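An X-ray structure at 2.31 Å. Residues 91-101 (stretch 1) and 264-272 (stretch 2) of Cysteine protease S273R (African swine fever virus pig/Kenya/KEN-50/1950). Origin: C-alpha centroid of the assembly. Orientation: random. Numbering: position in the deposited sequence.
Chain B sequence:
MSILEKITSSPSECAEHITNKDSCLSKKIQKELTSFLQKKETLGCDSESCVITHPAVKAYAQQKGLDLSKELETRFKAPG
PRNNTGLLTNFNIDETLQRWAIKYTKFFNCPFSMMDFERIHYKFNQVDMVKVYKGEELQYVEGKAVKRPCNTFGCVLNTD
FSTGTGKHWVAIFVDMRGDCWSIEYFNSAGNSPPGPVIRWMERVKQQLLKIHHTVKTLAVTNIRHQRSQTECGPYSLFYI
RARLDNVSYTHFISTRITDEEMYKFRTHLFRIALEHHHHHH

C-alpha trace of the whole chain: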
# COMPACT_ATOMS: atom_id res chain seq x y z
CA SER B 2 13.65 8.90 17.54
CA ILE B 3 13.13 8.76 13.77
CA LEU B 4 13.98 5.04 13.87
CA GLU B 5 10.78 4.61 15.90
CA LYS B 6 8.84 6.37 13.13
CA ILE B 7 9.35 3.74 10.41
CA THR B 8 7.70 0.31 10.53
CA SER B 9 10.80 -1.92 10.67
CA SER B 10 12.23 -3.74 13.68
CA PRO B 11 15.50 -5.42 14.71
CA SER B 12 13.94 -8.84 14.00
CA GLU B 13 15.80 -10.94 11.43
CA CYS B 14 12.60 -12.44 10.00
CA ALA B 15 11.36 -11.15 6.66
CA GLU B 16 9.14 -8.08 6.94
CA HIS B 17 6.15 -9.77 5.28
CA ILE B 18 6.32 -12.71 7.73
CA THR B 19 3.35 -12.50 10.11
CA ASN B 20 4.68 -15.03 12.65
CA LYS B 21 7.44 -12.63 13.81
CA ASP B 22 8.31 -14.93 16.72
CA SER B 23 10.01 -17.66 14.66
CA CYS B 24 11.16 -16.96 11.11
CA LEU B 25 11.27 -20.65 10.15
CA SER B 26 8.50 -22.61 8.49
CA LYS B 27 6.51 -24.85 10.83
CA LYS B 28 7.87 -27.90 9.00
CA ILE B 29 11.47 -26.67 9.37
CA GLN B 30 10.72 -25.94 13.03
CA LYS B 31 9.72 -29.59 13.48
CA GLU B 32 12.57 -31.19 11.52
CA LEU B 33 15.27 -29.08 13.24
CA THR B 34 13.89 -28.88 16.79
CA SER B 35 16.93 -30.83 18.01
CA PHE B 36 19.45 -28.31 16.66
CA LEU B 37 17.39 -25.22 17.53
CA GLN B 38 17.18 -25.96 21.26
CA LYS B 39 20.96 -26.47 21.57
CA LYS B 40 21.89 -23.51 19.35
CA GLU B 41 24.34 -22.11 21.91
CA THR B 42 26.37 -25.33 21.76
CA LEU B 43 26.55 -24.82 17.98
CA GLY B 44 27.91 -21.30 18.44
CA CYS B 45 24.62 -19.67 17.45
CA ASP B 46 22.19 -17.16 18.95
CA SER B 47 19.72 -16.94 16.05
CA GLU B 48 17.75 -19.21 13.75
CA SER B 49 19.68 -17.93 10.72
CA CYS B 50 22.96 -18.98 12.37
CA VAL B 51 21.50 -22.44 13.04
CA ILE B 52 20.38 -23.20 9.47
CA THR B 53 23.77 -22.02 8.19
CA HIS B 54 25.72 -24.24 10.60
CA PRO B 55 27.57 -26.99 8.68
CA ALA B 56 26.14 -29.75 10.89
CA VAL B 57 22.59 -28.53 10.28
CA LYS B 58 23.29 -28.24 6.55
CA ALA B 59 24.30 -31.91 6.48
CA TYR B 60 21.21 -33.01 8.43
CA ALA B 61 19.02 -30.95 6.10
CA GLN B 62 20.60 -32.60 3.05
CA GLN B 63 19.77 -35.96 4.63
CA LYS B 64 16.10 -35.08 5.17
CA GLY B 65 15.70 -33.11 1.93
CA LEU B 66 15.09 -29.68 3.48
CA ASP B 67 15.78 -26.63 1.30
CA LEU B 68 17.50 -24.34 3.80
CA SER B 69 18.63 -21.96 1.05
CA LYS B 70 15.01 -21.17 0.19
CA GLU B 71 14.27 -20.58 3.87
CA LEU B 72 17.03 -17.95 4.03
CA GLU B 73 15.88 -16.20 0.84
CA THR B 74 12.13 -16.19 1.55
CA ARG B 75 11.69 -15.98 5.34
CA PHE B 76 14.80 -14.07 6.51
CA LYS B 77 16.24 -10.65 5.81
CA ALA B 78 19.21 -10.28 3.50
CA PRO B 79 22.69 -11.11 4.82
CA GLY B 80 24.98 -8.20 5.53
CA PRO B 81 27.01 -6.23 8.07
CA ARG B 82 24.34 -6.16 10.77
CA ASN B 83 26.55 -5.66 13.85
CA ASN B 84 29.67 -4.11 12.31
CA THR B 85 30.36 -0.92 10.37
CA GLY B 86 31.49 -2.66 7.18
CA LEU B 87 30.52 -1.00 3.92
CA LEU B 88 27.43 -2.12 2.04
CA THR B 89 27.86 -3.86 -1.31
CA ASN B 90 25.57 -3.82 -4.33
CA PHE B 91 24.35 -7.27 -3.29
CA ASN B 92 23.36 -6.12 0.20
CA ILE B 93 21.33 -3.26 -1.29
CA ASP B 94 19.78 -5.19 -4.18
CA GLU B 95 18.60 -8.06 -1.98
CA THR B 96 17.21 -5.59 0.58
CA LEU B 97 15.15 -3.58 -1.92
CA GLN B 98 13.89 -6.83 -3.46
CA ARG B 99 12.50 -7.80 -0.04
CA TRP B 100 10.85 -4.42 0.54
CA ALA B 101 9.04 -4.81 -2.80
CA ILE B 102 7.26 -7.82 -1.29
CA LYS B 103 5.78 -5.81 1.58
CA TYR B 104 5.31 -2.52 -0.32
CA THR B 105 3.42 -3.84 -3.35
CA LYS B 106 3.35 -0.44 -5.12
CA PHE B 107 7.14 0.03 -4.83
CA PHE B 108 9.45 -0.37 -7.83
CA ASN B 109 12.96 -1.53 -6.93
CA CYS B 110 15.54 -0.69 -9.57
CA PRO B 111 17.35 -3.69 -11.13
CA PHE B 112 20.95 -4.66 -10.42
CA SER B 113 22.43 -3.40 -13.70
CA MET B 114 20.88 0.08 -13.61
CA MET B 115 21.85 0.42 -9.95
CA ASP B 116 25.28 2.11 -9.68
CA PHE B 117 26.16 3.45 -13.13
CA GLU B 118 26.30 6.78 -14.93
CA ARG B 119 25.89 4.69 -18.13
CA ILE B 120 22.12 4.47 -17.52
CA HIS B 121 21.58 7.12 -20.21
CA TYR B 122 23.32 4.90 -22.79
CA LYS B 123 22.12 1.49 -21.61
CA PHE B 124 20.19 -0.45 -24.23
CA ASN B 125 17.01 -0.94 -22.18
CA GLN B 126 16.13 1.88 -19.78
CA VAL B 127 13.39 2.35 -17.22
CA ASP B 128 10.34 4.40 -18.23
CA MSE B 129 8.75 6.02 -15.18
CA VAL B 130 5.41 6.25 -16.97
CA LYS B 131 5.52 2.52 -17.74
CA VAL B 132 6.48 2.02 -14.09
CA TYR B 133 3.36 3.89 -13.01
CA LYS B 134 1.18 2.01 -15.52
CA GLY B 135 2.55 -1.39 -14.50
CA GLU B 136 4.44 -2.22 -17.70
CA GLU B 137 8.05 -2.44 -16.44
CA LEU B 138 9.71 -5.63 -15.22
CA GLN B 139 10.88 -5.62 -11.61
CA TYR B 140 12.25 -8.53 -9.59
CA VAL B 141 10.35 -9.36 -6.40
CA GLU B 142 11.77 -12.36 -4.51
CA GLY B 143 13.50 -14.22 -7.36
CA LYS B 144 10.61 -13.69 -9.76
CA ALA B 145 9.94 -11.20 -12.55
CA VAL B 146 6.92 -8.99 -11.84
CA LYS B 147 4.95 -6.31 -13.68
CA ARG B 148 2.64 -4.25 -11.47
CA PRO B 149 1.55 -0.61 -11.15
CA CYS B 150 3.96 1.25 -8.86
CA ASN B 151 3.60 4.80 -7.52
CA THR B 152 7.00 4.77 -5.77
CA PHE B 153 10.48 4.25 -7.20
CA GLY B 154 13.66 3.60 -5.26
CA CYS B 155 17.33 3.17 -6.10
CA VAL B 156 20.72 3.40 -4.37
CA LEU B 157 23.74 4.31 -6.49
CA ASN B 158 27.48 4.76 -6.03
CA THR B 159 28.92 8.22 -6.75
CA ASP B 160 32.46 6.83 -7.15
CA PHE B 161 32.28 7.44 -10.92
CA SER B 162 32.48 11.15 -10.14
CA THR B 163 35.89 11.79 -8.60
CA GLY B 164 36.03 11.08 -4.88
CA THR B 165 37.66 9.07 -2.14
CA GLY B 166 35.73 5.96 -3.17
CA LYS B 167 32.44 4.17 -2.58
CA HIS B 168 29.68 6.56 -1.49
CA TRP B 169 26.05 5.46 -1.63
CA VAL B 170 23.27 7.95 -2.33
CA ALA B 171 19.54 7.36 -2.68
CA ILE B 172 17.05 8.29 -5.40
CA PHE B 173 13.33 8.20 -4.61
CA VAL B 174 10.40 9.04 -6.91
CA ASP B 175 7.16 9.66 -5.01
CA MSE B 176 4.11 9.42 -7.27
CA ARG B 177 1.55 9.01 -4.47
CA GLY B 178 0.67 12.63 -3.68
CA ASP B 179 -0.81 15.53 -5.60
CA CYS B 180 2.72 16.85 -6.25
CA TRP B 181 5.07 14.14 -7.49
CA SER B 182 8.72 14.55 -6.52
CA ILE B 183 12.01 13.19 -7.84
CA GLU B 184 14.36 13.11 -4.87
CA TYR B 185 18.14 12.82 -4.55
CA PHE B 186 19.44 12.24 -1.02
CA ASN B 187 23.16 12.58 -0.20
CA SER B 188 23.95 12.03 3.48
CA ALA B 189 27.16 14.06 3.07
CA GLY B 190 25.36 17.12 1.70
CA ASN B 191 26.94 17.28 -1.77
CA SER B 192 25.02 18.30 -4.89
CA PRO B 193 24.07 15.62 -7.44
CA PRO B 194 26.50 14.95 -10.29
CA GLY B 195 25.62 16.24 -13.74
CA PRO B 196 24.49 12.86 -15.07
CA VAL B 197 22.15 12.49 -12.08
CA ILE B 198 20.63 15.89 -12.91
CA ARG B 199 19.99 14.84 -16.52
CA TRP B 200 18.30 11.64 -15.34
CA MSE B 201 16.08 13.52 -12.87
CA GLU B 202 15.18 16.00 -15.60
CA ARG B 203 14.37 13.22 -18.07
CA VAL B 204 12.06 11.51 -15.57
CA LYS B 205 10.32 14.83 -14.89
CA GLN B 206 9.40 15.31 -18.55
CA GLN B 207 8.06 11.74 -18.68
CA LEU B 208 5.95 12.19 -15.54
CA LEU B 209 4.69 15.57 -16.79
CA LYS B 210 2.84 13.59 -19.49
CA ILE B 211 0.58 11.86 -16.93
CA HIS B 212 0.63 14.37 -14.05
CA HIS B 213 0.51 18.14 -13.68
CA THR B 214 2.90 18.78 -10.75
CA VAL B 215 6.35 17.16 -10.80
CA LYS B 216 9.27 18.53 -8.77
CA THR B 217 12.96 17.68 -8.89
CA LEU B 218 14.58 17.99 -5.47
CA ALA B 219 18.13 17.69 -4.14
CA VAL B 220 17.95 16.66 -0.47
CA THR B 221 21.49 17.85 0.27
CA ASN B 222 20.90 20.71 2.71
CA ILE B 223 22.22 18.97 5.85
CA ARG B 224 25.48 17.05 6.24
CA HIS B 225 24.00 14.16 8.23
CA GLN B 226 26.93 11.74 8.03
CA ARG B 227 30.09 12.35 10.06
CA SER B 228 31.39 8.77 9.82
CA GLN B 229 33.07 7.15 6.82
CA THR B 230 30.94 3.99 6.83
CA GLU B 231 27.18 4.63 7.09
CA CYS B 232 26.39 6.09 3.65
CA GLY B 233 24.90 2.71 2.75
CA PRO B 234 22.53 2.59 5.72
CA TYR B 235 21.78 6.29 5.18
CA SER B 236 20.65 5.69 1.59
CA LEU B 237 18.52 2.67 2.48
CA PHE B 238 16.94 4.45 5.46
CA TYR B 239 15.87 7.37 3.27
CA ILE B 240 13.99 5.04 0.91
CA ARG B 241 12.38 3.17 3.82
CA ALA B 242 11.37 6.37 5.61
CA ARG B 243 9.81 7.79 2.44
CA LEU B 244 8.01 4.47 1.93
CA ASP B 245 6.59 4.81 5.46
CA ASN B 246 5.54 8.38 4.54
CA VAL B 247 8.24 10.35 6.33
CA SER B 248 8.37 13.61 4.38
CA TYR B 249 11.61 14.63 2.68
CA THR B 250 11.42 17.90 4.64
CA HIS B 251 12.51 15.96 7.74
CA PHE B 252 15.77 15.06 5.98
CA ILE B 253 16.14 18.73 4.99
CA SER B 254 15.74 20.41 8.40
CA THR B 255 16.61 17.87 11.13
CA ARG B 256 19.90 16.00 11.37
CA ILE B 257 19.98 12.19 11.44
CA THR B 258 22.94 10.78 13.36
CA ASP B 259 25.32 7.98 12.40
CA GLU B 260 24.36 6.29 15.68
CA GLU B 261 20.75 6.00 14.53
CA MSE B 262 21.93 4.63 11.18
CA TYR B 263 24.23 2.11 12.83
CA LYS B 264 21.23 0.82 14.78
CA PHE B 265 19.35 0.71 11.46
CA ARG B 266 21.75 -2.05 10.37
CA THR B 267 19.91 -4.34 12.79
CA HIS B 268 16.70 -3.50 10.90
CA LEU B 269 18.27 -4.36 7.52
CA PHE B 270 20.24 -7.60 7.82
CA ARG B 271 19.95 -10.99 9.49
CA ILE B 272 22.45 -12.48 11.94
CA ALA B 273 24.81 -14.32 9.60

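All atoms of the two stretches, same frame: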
# COMPACT_ATOMS: atom_id res chain seq x y z
N PHE B 91 25.19 -6.12 -3.59
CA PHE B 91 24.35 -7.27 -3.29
C PHE B 91 23.52 -7.05 -2.04
O PHE B 91 22.35 -7.45 -1.98
CB PHE B 91 25.22 -8.53 -3.15
CG PHE B 91 26.05 -8.84 -4.36
CD1 PHE B 91 25.46 -9.34 -5.51
CD2 PHE B 91 27.42 -8.63 -4.34
CE1 PHE B 91 26.22 -9.63 -6.62
CE2 PHE B 91 28.18 -8.92 -5.46
CZ PHE B 91 27.58 -9.42 -6.60
N ASN B 92 24.11 -6.41 -1.02
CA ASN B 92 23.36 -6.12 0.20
C ASN B 92 22.19 -5.19 -0.08
O ASN B 92 21.11 -5.33 0.51
CB ASN B 92 24.28 -5.50 1.26
CG ASN B 92 25.53 -6.32 1.48
OD1 ASN B 92 26.65 -5.82 1.31
ND2 ASN B 92 25.37 -7.57 1.87
N ILE B 93 22.38 -4.23 -0.99
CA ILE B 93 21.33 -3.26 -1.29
C ILE B 93 20.29 -3.85 -2.23
O ILE B 93 19.09 -3.62 -2.05
CB ILE B 93 21.97 -1.98 -1.87
CG1 ILE B 93 22.92 -1.36 -0.84
CG2 ILE B 93 20.89 -1.00 -2.29
CD1 ILE B 93 23.74 -0.21 -1.39
N ASP B 94 20.72 -4.61 -3.23
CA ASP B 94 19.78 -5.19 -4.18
C ASP B 94 18.84 -6.18 -3.49
O ASP B 94 17.62 -6.14 -3.69
CB ASP B 94 20.53 -5.88 -5.32
CG ASP B 94 19.63 -6.24 -6.48
OD1 ASP B 94 18.98 -5.34 -7.04
OD2 ASP B 94 19.59 -7.44 -6.85
N GLU B 95 19.40 -7.06 -2.66
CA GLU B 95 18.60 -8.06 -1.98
C GLU B 95 17.72 -7.45 -0.89
O GLU B 95 16.73 -8.07 -0.50
CB GLU B 95 19.51 -9.14 -1.39
CG GLU B 95 20.31 -9.88 -2.45
CD GLU B 95 21.45 -10.68 -1.87
OE1 GLU B 95 21.51 -10.82 -0.63
OE2 GLU B 95 22.30 -11.17 -2.65
N THR B 96 18.06 -6.26 -0.39
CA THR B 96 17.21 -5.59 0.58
C THR B 96 16.01 -4.94 -0.10
O THR B 96 14.87 -5.08 0.37
CB THR B 96 18.01 -4.55 1.37
OG1 THR B 96 19.00 -5.21 2.17
CG2 THR B 96 17.10 -3.73 2.27
N LEU B 97 16.25 -4.23 -1.20
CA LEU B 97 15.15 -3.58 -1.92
C LEU B 97 14.22 -4.60 -2.56
O LEU B 97 13.02 -4.33 -2.70
CB LEU B 97 15.71 -2.62 -2.97
CG LEU B 97 16.54 -1.46 -2.44
CD1 LEU B 97 16.95 -0.54 -3.58
CD2 LEU B 97 15.78 -0.69 -1.38
N GLN B 98 14.75 -5.76 -2.95
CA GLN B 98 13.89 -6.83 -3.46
C GLN B 98 12.94 -7.35 -2.38
O GLN B 98 11.82 -7.77 -2.69
CB GLN B 98 14.74 -7.96 -4.02
CG GLN B 98 15.37 -7.66 -5.37
CD GLN B 98 16.31 -8.76 -5.83
OE1 GLN B 98 17.04 -9.34 -5.02
NE2 GLN B 98 16.31 -9.05 -7.12
N ARG B 99 13.37 -7.34 -1.12
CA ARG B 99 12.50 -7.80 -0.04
C ARG B 99 11.45 -6.75 0.32
O ARG B 99 10.32 -7.10 0.66
CB ARG B 99 13.33 -8.16 1.19
CG ARG B 99 14.01 -9.52 1.11
CD ARG B 99 15.00 -9.73 2.24
NE ARG B 99 15.47 -11.11 2.30
CZ ARG B 99 16.41 -11.62 1.52
NH1 ARG B 99 17.01 -10.86 0.61
NH2 ARG B 99 16.77 -12.89 1.65
N TRP B 100 11.82 -5.47 0.25
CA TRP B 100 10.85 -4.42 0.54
C TRP B 100 9.75 -4.37 -0.51
O TRP B 100 8.62 -3.97 -0.21
CB TRP B 100 11.55 -3.07 0.64
CG TRP B 100 12.43 -2.93 1.84
CD1 TRP B 100 12.57 -3.83 2.86
CD2 TRP B 100 13.31 -1.84 2.14
NE1 TRP B 100 13.48 -3.36 3.78
CE2 TRP B 100 13.95 -2.14 3.36
CE3 TRP B 100 13.62 -0.64 1.50
CZ2 TRP B 100 14.87 -1.28 3.95
CZ3 TRP B 100 14.54 0.21 2.08
CH2 TRP B 100 15.16 -0.12 3.30
N ALA B 101 10.06 -4.77 -1.75
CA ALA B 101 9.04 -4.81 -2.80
C ALA B 101 7.98 -5.86 -2.53
O ALA B 101 6.89 -5.78 -3.11
CB ALA B 101 9.70 -5.05 -4.15
N LYS B 264 22.29 1.67 14.24
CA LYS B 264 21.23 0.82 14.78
C LYS B 264 20.29 0.35 13.68
O LYS B 264 19.66 -0.70 13.81
CB LYS B 264 20.45 1.57 15.86
CG LYS B 264 21.25 1.87 17.12
CD LYS B 264 20.42 2.64 18.12
CE LYS B 264 21.20 2.90 19.40
NZ LYS B 264 20.42 3.72 20.37
N PHE B 265 20.19 1.12 12.58
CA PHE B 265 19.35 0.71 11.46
C PHE B 265 19.91 -0.52 10.75
O PHE B 265 19.16 -1.19 10.03
CB PHE B 265 19.19 1.87 10.48
CG PHE B 265 18.24 1.58 9.35
CD1 PHE B 265 16.91 1.29 9.61
CD2 PHE B 265 18.67 1.62 8.04
CE1 PHE B 265 16.03 1.02 8.57
CE2 PHE B 265 17.79 1.35 7.00
CZ PHE B 265 16.47 1.06 7.27
N ARG B 266 21.20 -0.82 10.93
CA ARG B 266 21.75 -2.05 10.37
C ARG B 266 21.06 -3.28 10.94
O ARG B 266 20.91 -4.28 10.23
CB ARG B 266 23.26 -2.11 10.65
CG ARG B 266 24.09 -1.08 9.91
CD ARG B 266 25.54 -1.14 10.34
NE ARG B 266 26.40 -0.26 9.56
CZ ARG B 266 27.12 -0.65 8.51
NH1 ARG B 266 27.09 -1.92 8.13
NH2 ARG B 266 27.87 0.22 7.86
N THR B 267 20.64 -3.23 12.20
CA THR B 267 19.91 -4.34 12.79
C THR B 267 18.50 -4.48 12.22
O THR B 267 17.89 -5.55 12.35
CB THR B 267 19.83 -4.18 14.32
OG1 THR B 267 18.98 -3.08 14.64
CG2 THR B 267 21.22 -3.93 14.89
N HIS B 268 17.98 -3.42 11.60
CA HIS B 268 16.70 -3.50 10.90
C HIS B 268 16.84 -4.02 9.47
O HIS B 268 15.84 -4.42 8.87
CB HIS B 268 16.02 -2.13 10.85
CG HIS B 268 15.58 -1.63 12.19
ND1 HIS B 268 14.36 -1.01 12.39
CD2 HIS B 268 16.19 -1.64 13.40
CE1 HIS B 268 14.24 -0.67 13.66
NE2 HIS B 268 15.33 -1.04 14.30
N LEU B 269 18.05 -4.02 8.92
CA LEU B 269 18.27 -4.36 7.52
C LEU B 269 18.65 -5.82 7.32
O LEU B 269 18.07 -6.51 6.47
CB LEU B 269 19.36 -3.46 6.93
CG LEU B 269 19.02 -2.00 6.67
CD1 LEU B 269 20.27 -1.21 6.30
CD2 LEU B 269 17.98 -1.90 5.57
N PHE B 270 19.61 -6.32 8.10
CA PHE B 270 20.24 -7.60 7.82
C PHE B 270 19.94 -8.61 8.91
O PHE B 270 19.58 -8.26 10.04
CB PHE B 270 21.75 -7.44 7.66
CG PHE B 270 22.15 -6.34 6.72
CD1 PHE B 270 21.86 -6.43 5.37
CD2 PHE B 270 22.82 -5.23 7.19
CE1 PHE B 270 22.22 -5.42 4.50
CE2 PHE B 270 23.19 -4.21 6.33
CZ PHE B 270 22.89 -4.31 4.98
N ARG B 271 20.08 -9.88 8.56
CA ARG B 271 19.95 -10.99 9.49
C ARG B 271 21.30 -11.26 10.16
O ARG B 271 22.34 -10.74 9.77
CB ARG B 271 19.44 -12.24 8.77
CG ARG B 271 20.36 -12.75 7.67
CD ARG B 271 19.98 -14.17 7.26
NE ARG B 271 20.86 -14.69 6.21
CZ ARG B 271 20.53 -14.77 4.93
NH1 ARG B 271 19.33 -14.38 4.52
NH2 ARG B 271 21.40 -15.26 4.05
N ILE B 272 21.25 -12.11 11.19
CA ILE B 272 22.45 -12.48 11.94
C ILE B 272 23.12 -13.63 11.20
O ILE B 272 22.73 -14.79 11.35
CB ILE B 272 22.11 -12.85 13.39
CG1 ILE B 272 21.27 -11.75 14.03
CG2 ILE B 272 23.39 -13.07 14.19
CD1 ILE B 272 20.63 -12.15 15.34
O HOH W 1 17.39 -7.06 4.00

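This is a small, mostly apolar side-chain contact between one face of a helix and a segment distant in sequence, with no direct hydrogen bond across it and one water bridging the two sides. About 246 Å² is buried, both sides summed. The backbones stay well apart: the closest pair of CA atoms, those of Thr 96 and Leu 269, are 7.1 Å from each other. Side chains therefore fill the gap.

Stretch 1 is helical throughout. Asn 92, Thr 96, Arg 99 and Trp 100 make its contacts. Asn 92, Thr 96 and Trp 100 follow one another at intervals of four residues, and Arg 99 is three after Thr 96, so all four lie on the same side of the helix. Their CA-to-CB bonds all point toward stretch 2. On stretch 2 the contacts come from Phe 265, Leu 269, Phe 270 and Arg 271. Their CA-to-CB bonds point sideways, but the ends of the side chains come nearer to the helix.

Leu 269 sits centrally. Leu 269 CD2 lies 3.6 Å from Trp 100 CZ2 and 3.9 Å from Thr 96 CG2. A branched aliphatic side chain suits this place, since one methyl can touch both neighbours. The broad indole of Trp 100 also reaches Phe 265: Trp 100 CH2 is 4.3 Å from Phe 265 CZ, at the edge of the phenyl ring. Both aromatic residues are buried.

Phe 270 covers the first turn of the contact and loses the most area to the other stretch, 49 Å². Phe 270 CE1 is 3.8 Å from Asn 92 CB and 4.0 Å from Thr 96 OG1. Asn 92 thus offers an aliphatic carbon to the ring, while its ND2 is hydrogen-bonded elsewhere in the structure.

Thr 96 is buried, yet its hydroxyl is satisfied. Thr 96 OG1 donates to Asn 92 O at 2.7 Å, within its own helix. It also accepts a hydrogen bond from water 1, with Thr 96 OG1 3.1 Å from the water oxygen. The same water donates to Leu 269 O, which lies 2.6 Å from the water oxygen. Threonine suits this place: its methyl packs on Leu 269, and its hydroxyl bonds both its own helix and the bridging water.

Away from the Trp 100 and Phe 265 pair, two like charges come close. Arg 99 NH2 is 4.1 Å from Arg 271 NH1, which gives no attraction between them. Both of these nitrogens are hydrogen-bonded elsewhere in the structure. Arg 99 NH1 also donates to Glu 95 O at 3.0 Å, so this guanidinium is tied back to its own helix.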